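Local coordinates for protein Dye-decolorizing peroxidase (Irpex lacteus, PDB 7D8M) that probably uses a bound heme b to oxidise substrates with peroxide, as a dye-decolorizing peroxidase, at residues Asn101-Asp105 against Gly403-Pro407; Val191-Ile197 against Asp329-Ile334. All coordinates share one frame; numbering follows the deposited sequence.

Interaction 1: residues Asn101-Asp105 against Gly403-Pro407; sequences NLGDD and GQGSP
The side-chain amide of Q404 reaches across to the end of helix 95-102 and spends both N-H groups of NE2 there. One goes to the carbonyl of L102, with NE2 3.0 Å from O at a somewhat bent N-H...O angle of 147°; the donor stands well above the carbonyl plane instead of on a lone pair. The other is straighter and runs to D104, NE2 lying 2.9 Å from OD1 and approaching nearly along the C-O bond. Both acceptors sit close to the plane of the Q404 amide, while the D104 carboxylate is turned 81° against it, almost perpendicular. Two bonds from a single nitrogen fix the rotation of the amide. The Q404 side chain can span the distance because it is extended beyond CG (chi2 -179°).

G103, between the two acceptors, has positive phi and closes the helix in a Schellman motif, so that the chain turns off toward D104 within one residue. Here the backbones are packed most tightly, CA of G103 lying 3.9 Å from CA of G405; G103, with its positive phi and no side chain, lets the two chains come this close. D104 is held from behind as well: OD2 forms a salt bridge with R222 and accepts hydrogen bonds from W109 and S430, while OD1 accepts the N-H of Q404. N382 adds a second link between the segments, donating to the L102 carbonyl and accepting from the backbone N of Q404. The buried side chain of L102 touches F373 and lies about 8 Å from the heme. On the looser, solvent side, G405 is exposed and meets G103 through backbone atoms alone.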
ATOM      1  N   ASN A 101       8.140  -5.145 -14.981  1.00 30.22           N
ATOM      2  CA  ASN A 101       6.700  -5.037 -15.139  1.00 31.71           C
ATOM      3  C   ASN A 101       6.113  -3.911 -14.297  1.00 32.48           C
ATOM      4  O   ASN A 101       5.001  -3.460 -14.587  1.00 28.38           O
ATOM      5  CB  ASN A 101       6.036  -6.373 -14.786  1.00 28.82           C
ATOM      6  CG  ASN A 101       6.508  -7.522 -15.683  1.00 37.14           C
ATOM      7  OD1 ASN A 101       6.333  -7.486 -16.904  1.00 35.18           O
ATOM      8  ND2 ASN A 101       7.099  -8.546 -15.078  1.00 29.64           N
ATOM      9  N   LEU A 102       6.824  -3.458 -13.260  1.00 30.38           N
ATOM     10  CA  LEU A 102       6.382  -2.332 -12.446  1.00 27.69           C
ATOM     11  C   LEU A 102       6.871  -0.994 -12.990  1.00 31.35           C
ATOM     12  O   LEU A 102       6.431   0.061 -12.513  1.00 25.52           O
ATOM     13  CB  LEU A 102       6.857  -2.505 -10.987  1.00 27.19           C
ATOM     14  CG  LEU A 102       6.545  -3.848 -10.311  1.00 27.38           C
ATOM     15  CD1 LEU A 102       6.966  -3.876  -8.838  1.00 26.76           C
ATOM     16  CD2 LEU A 102       5.068  -4.197 -10.449  1.00 27.44           C
ATOM     17  N   GLY A 103       7.760  -1.016 -13.982  1.00 31.71           N
ATOM     18  CA  GLY A 103       8.373   0.203 -14.462  1.00 30.85           C
ATOM     19  C   GLY A 103       9.548   0.664 -13.639  1.00 31.35           C
ATOM     20  O   GLY A 103       9.960   1.822 -13.759  1.00 29.16           O
ATOM     21  N   ASP A 104      10.096  -0.210 -12.797  1.00 28.85           N
ATOM     22  CA  ASP A 104      11.208   0.144 -11.931  1.00 33.43           C
ATOM     23  C   ASP A 104      12.525   0.155 -12.695  1.00 31.57           C
ATOM     24  O   ASP A 104      12.754  -0.648 -13.605  1.00 32.94           O
ATOM     25  CB  ASP A 104      11.329  -0.853 -10.767  1.00 29.20           C
ATOM     26  CG  ASP A 104      10.474  -0.475  -9.578  1.00 30.94           C
ATOM     27  OD1 ASP A 104       9.574   0.381  -9.728  1.00 29.31           O
ATOM     28  OD2 ASP A 104      10.710  -1.039  -8.487  1.00 28.26           O
ATOM     29  N   ASP A 105      13.398   1.064 -12.292  1.00 31.18           N
ATOM     30  CA  ASP A 105      14.800   1.075 -12.681  1.00 31.58           C
ATOM     31  C   ASP A 105      15.570   0.649 -11.434  1.00 34.79           C
ATOM     32  O   ASP A 105      15.668   1.415 -10.472  1.00 35.18           O
ATOM     33  CB  ASP A 105      15.189   2.468 -13.180  1.00 37.07           C
ATOM     34  CG  ASP A 105      16.682   2.659 -13.342  1.00 42.32           C
ATOM     35  OD1 ASP A 105      17.447   1.670 -13.300  1.00 39.27           O
ATOM     36  OD2 ASP A 105      17.094   3.828 -13.515  1.00 46.44           O
ATOM     37  N   GLY A 403       2.639   6.788 -11.424  1.00 25.73           N
ATOM     38  CA  GLY A 403       2.839   6.213 -12.749  1.00 21.65           C
ATOM     39  C   GLY A 403       4.303   6.238 -13.160  1.00 26.59           C
ATOM     40  O   GLY A 403       5.014   7.221 -12.947  1.00 26.81           O
ATOM     41  N   GLN A 404       4.766   5.130 -13.737  1.00 26.90           N
ATOM     42  CA  GLN A 404       6.144   5.033 -14.221  1.00 31.95           C
ATOM     43  C   GLN A 404       6.168   4.213 -15.502  1.00 30.98           C
ATOM     44  O   GLN A 404       5.138   3.739 -15.984  1.00 30.78           O
ATOM     45  CB  GLN A 404       7.102   4.334 -13.243  1.00 30.75           C
ATOM     46  CG  GLN A 404       6.799   4.352 -11.780  1.00 26.76           C
ATOM     47  CD  GLN A 404       7.895   3.613 -11.011  1.00 34.53           C
ATOM     48  OE1 GLN A 404       8.790   4.235 -10.432  1.00 38.27           O
ATOM     49  NE2 GLN A 404       7.838   2.285 -11.024  1.00 28.69           N
ATOM     50  N   GLY A 405       7.390   3.944 -15.976  1.00 42.91           N
ATOM     51  CA  GLY A 405       7.634   3.025 -17.065  1.00 41.98           C
ATOM     52  C   GLY A 405       7.632   3.659 -18.438  1.00 45.04           C
ATOM     53  O   GLY A 405       8.141   3.049 -19.388  1.00 45.57           O
ATOM     54  N   SER A 406       7.070   4.867 -18.566  1.00 41.31           N
ATOM     55  CA  SER A 406       6.977   5.616 -19.816  1.00 38.34           C
ATOM     56  C   SER A 406       7.325   7.068 -19.515  1.00 39.17           C
ATOM     57  O   SER A 406       7.539   7.407 -18.342  1.00 40.77           O
ATOM     58  CB  SER A 406       5.568   5.529 -20.421  1.00 36.87           C
ATOM     59  OG  SER A 406       4.954   4.269 -20.283  1.00 43.44           O
ATOM     60  N   PRO A 407       7.383   7.950 -20.522  1.00 45.69           N
ATOM     61  CA  PRO A 407       7.391   9.395 -20.233  1.00 42.01           C
ATOM     62  C   PRO A 407       6.181   9.780 -19.397  1.00 35.68           C
ATOM     63  O   PRO A 407       5.047   9.403 -19.701  1.00 37.41           O
ATOM     64  CB  PRO A 407       7.352  10.041 -21.624  1.00 35.24           C
ATOM     65  CG  PRO A 407       6.959   8.953 -22.551  1.00 42.45           C
ATOM     66  CD  PRO A 407       7.514   7.698 -21.968  1.00 33.84           C
TER

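Interaction 2: residues Val191-Ile197 against Asp329-Ile334; sequences VVDPGII and DTFHAI
V192 and D329 bring the two backbones to 5.9 Å between their CA atoms, where D329 opens a type I beta turn to H332 and faces the loop that leads into helix 194-197. The carboxylate of D329 accepts the backbone N-H of D193, its OD2 lying 3.1 Å from N and met nearly along the C-O axis. D329 CG sits between its own N and carbonyl carbon (chi1 65°), which lays the carboxylate against V192, with CB of V192 3.4 Å from OD2. The D193 carboxylate stands nearly perpendicular to it, OD2 to OD2 3.6 Å; a water donating to D193 OD2 and D329 OD1, through unusually short contacts, may ease the repulsion of these like charges.

Beyond this polar end, the short, weakly bonded helix 194-197 places I196 over the turn and I197 beside A333 and I334, where strand 334-340 begins as an outer strand of the second four-stranded antiparallel sheet. The CG2 methyl of I196 rests 3.5 Å from O of H332 and also touches O of D329. V192 CG1 approaches the H332 ring obliquely, while the ring's NE2 bonds E322. Deeper, I197 crosses I334 at about a right angle, CG2 4.1 Å from CD1.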
ATOM      1  N   VAL A 191     -17.020  -3.409  -0.101  1.00 31.47           N
ATOM      2  CA  VAL A 191     -17.214  -4.656   0.632  1.00 36.05           C
ATOM      3  C   VAL A 191     -16.964  -5.792  -0.349  1.00 32.14           C
ATOM      4  O   VAL A 191     -17.783  -6.054  -1.235  1.00 35.13           O
ATOM      5  CB  VAL A 191     -18.614  -4.751   1.255  1.00 35.49           C
ATOM      6  CG1 VAL A 191     -18.654  -5.879   2.270  1.00 36.10           C
ATOM      7  CG2 VAL A 191     -19.000  -3.435   1.907  1.00 35.33           C
ATOM      8  N   VAL A 192     -15.832  -6.466  -0.211  1.00 33.80           N
ATOM      9  CA  VAL A 192     -15.421  -7.460  -1.188  1.00 35.85           C
ATOM     10  C   VAL A 192     -15.522  -8.848  -0.569  1.00 34.28           C
ATOM     11  O   VAL A 192     -15.535  -9.014   0.655  1.00 40.63           O
ATOM     12  CB  VAL A 192     -13.998  -7.171  -1.709  1.00 33.52           C
ATOM     13  CG1 VAL A 192     -13.895  -5.714  -2.120  1.00 30.75           C
ATOM     14  CG2 VAL A 192     -12.952  -7.501  -0.633  1.00 33.09           C
ATOM     15  N   ASP A 193     -15.631  -9.855  -1.435  1.00 36.26           N
ATOM     16  CA  ASP A 193     -15.634 -11.236  -0.967  1.00 33.55           C
ATOM     17  C   ASP A 193     -14.352 -11.516  -0.187  1.00 34.36           C
ATOM     18  O   ASP A 193     -13.280 -11.025  -0.564  1.00 34.68           O
ATOM     19  CB  ASP A 193     -15.745 -12.206  -2.145  1.00 35.45           C
ATOM     20  CG  ASP A 193     -17.092 -12.131  -2.851  1.00 36.44           C
ATOM     21  OD1 ASP A 193     -18.131 -12.312  -2.184  1.00 32.77           O
ATOM     22  OD2 ASP A 193     -17.104 -11.897  -4.078  1.00 35.01           O
ATOM     23  N   PRO A 194     -14.420 -12.293   0.903  1.00 32.45           N
ATOM     24  CA  PRO A 194     -13.205 -12.529   1.703  1.00 35.25           C
ATOM     25  C   PRO A 194     -12.047 -13.100   0.901  1.00 31.19           C
ATOM     26  O   PRO A 194     -10.888 -12.834   1.237  1.00 31.11           O
ATOM     27  CB  PRO A 194     -13.682 -13.509   2.789  1.00 35.86           C
ATOM     28  CG  PRO A 194     -15.138 -13.283   2.904  1.00 35.85           C
ATOM     29  CD  PRO A 194     -15.616 -12.894   1.515  1.00 37.18           C
ATOM     30  N   GLY A 195     -12.319 -13.847  -0.166  1.00 33.21           N
ATOM     31  CA  GLY A 195     -11.255 -14.430  -0.964  1.00 31.16           C
ATOM     32  C   GLY A 195     -10.480 -13.465  -1.839  1.00 34.74           C
ATOM     33  O   GLY A 195      -9.514 -13.897  -2.479  1.00 31.42           O
ATOM     34  N   ILE A 196     -10.874 -12.186  -1.905  1.00 30.03           N
ATOM     35  CA  ILE A 196     -10.040 -11.206  -2.592  1.00 27.29           C
ATOM     36  C   ILE A 196      -8.872 -10.802  -1.709  1.00 28.16           C
ATOM     37  O   ILE A 196      -7.815 -10.407  -2.212  1.00 30.53           O
ATOM     38  CB  ILE A 196     -10.881  -9.984  -3.021  1.00 33.73           C
ATOM     39  CG1 ILE A 196     -12.045 -10.419  -3.910  1.00 30.34           C
ATOM     40  CG2 ILE A 196     -10.037  -8.946  -3.772  1.00 27.94           C
ATOM     41  CD1 ILE A 196     -11.619 -11.197  -5.142  1.00 32.91           C
ATOM     42  N   ILE A 197      -9.027 -10.910  -0.393  1.00 28.07           N
ATOM     43  CA  ILE A 197      -7.975 -10.564   0.551  1.00 30.24           C
ATOM     44  C   ILE A 197      -7.276 -11.804   1.097  1.00 31.44           C
ATOM     45  O   ILE A 197      -6.048 -11.824   1.212  1.00 29.34           O
ATOM     46  CB  ILE A 197      -8.553  -9.714   1.704  1.00 32.36           C
ATOM     47  CG1 ILE A 197      -9.194  -8.423   1.174  1.00 29.55           C
ATOM     48  CG2 ILE A 197      -7.483  -9.461   2.791  1.00 28.38           C
ATOM     49  CD1 ILE A 197      -8.356  -7.655   0.129  1.00 29.42           C
ATOM     50  N   ASP A 329     -15.095  -6.929  -8.047  1.00 30.17           N
ATOM     51  CA  ASP A 329     -14.269  -6.468  -6.931  1.00 31.15           C
ATOM     52  C   ASP A 329     -12.880  -7.104  -6.919  1.00 28.98           C
ATOM     53  O   ASP A 329     -12.171  -6.991  -5.916  1.00 29.40           O
ATOM     54  CB  ASP A 329     -14.982  -6.737  -5.601  1.00 30.81           C
ATOM     55  CG  ASP A 329     -15.152  -8.222  -5.317  1.00 33.43           C
ATOM     56  OD1 ASP A 329     -14.728  -9.051  -6.150  1.00 31.42           O
ATOM     57  OD2 ASP A 329     -15.710  -8.568  -4.254  1.00 35.33           O
ATOM     58  N   THR A 330     -12.488  -7.731  -8.031  1.00 33.42           N
ATOM     59  CA  THR A 330     -11.248  -8.494  -8.163  1.00 29.97           C
ATOM     60  C   THR A 330      -9.997  -7.717  -7.771  1.00 31.50           C
ATOM     61  O   THR A 330      -9.000  -8.314  -7.329  1.00 28.18           O
ATOM     62  CB  THR A 330     -11.138  -8.947  -9.619  1.00 28.46           C
ATOM     63  OG1 THR A 330     -12.392  -9.511 -10.018  1.00 30.20           O
ATOM     64  CG2 THR A 330     -10.020  -9.956  -9.817  1.00 29.18           C
ATOM     65  N   PHE A 331     -10.014  -6.398  -7.946  1.00 28.13           N
ATOM     66  CA  PHE A 331      -8.804  -5.589  -7.935  1.00 27.81           C
ATOM     67  C   PHE A 331      -8.713  -4.666  -6.720  1.00 25.61           C
ATOM     68  O   PHE A 331      -7.909  -3.726  -6.718  1.00 26.09           O
ATOM     69  CB  PHE A 331      -8.719  -4.796  -9.247  1.00 27.26           C
ATOM     70  CG  PHE A 331      -8.990  -5.640 -10.469  1.00 30.88           C
ATOM     71  CD1 PHE A 331      -8.052  -6.570 -10.911  1.00 28.29           C
ATOM     72  CD2 PHE A 331     -10.190  -5.529 -11.160  1.00 27.80           C
ATOM     73  CE1 PHE A 331      -8.297  -7.359 -12.030  1.00 31.13           C
ATOM     74  CE2 PHE A 331     -10.448  -6.314 -12.287  1.00 29.17           C
ATOM     75  CZ  PHE A 331      -9.500  -7.233 -12.725  1.00 30.63           C
ATOM     76  N   HIS A 332      -9.502  -4.920  -5.683  1.00 24.96           N
ATOM     77  CA  HIS A 332      -9.336  -4.201  -4.428  1.00 25.72           C
ATOM     78  C   HIS A 332      -8.269  -4.868  -3.566  1.00 26.21           C
ATOM     79  O   HIS A 332      -8.030  -6.075  -3.667  1.00 26.40           O
ATOM     80  CB  HIS A 332     -10.665  -4.133  -3.687  1.00 24.20           C
ATOM     81  CG  HIS A 332     -11.693  -3.305  -4.400  1.00 24.61           C
ATOM     82  ND1 HIS A 332     -12.006  -2.017  -4.019  1.00 25.55           N
ATOM     83  CD2 HIS A 332     -12.464  -3.577  -5.481  1.00 23.66           C
ATOM     84  CE1 HIS A 332     -12.929  -1.531  -4.835  1.00 27.00           C
ATOM     85  NE2 HIS A 332     -13.222  -2.456  -5.733  1.00 27.45           N
ATOM     86  N   ALA A 333      -7.610  -4.062  -2.728  1.00 26.53           N
ATOM     87  CA  ALA A 333      -6.565  -4.559  -1.835  1.00 26.57           C
ATOM     88  C   ALA A 333      -6.418  -3.573  -0.688  1.00 26.87           C
ATOM     89  O   ALA A 333      -6.802  -2.406  -0.803  1.00 27.17           O
ATOM     90  CB  ALA A 333      -5.238  -4.744  -2.576  1.00 26.71           C
ATOM     91  N   ILE A 334      -5.853  -4.046   0.420  1.00 24.04           N
ATOM     92  CA  ILE A 334      -5.760  -3.260   1.647  1.00 23.78           C
ATOM     93  C   ILE A 334      -4.347  -2.714   1.800  1.00 23.42           C
ATOM     94  O   ILE A 334      -3.373  -3.479   1.809  1.00 25.57           O
ATOM     95  CB  ILE A 334      -6.148  -4.097   2.876  1.00 27.98           C
ATOM     96  CG1 ILE A 334      -7.631  -4.477   2.835  1.00 27.72           C
ATOM     97  CG2 ILE A 334      -5.805  -3.340   4.153  1.00 26.11           C
ATOM     98  CD1 ILE A 334      -8.017  -5.502   3.898  1.00 25.82           C
TER
HETATM   99  O   HOH W   1     -15.308 -11.573  -5.752  1.00 35.77           O

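The centres of interactions 1 and 2 lie 25 Å apart, and their closest atoms are about 13 Å apart. Both segments of interaction 2 fall between the two of interaction 1 in sequence: 101-105 comes first, then 191-197 and 329-334, and 403-407 last. Interaction 1 ties the end of helix 95-102, in the DyP dimeric alpha+beta barrel domain, to the loop before strand 409-411. Interaction 2 joins helix 194-197 to the entry of strand 334-340. That strand belongs to the same four-stranded sheet as strands 217-226 and 428-438, which carry partners of D104. Both contacts come near the heme, the L102 side chain at about 8 Å and the H332 side chain at about 6 Å.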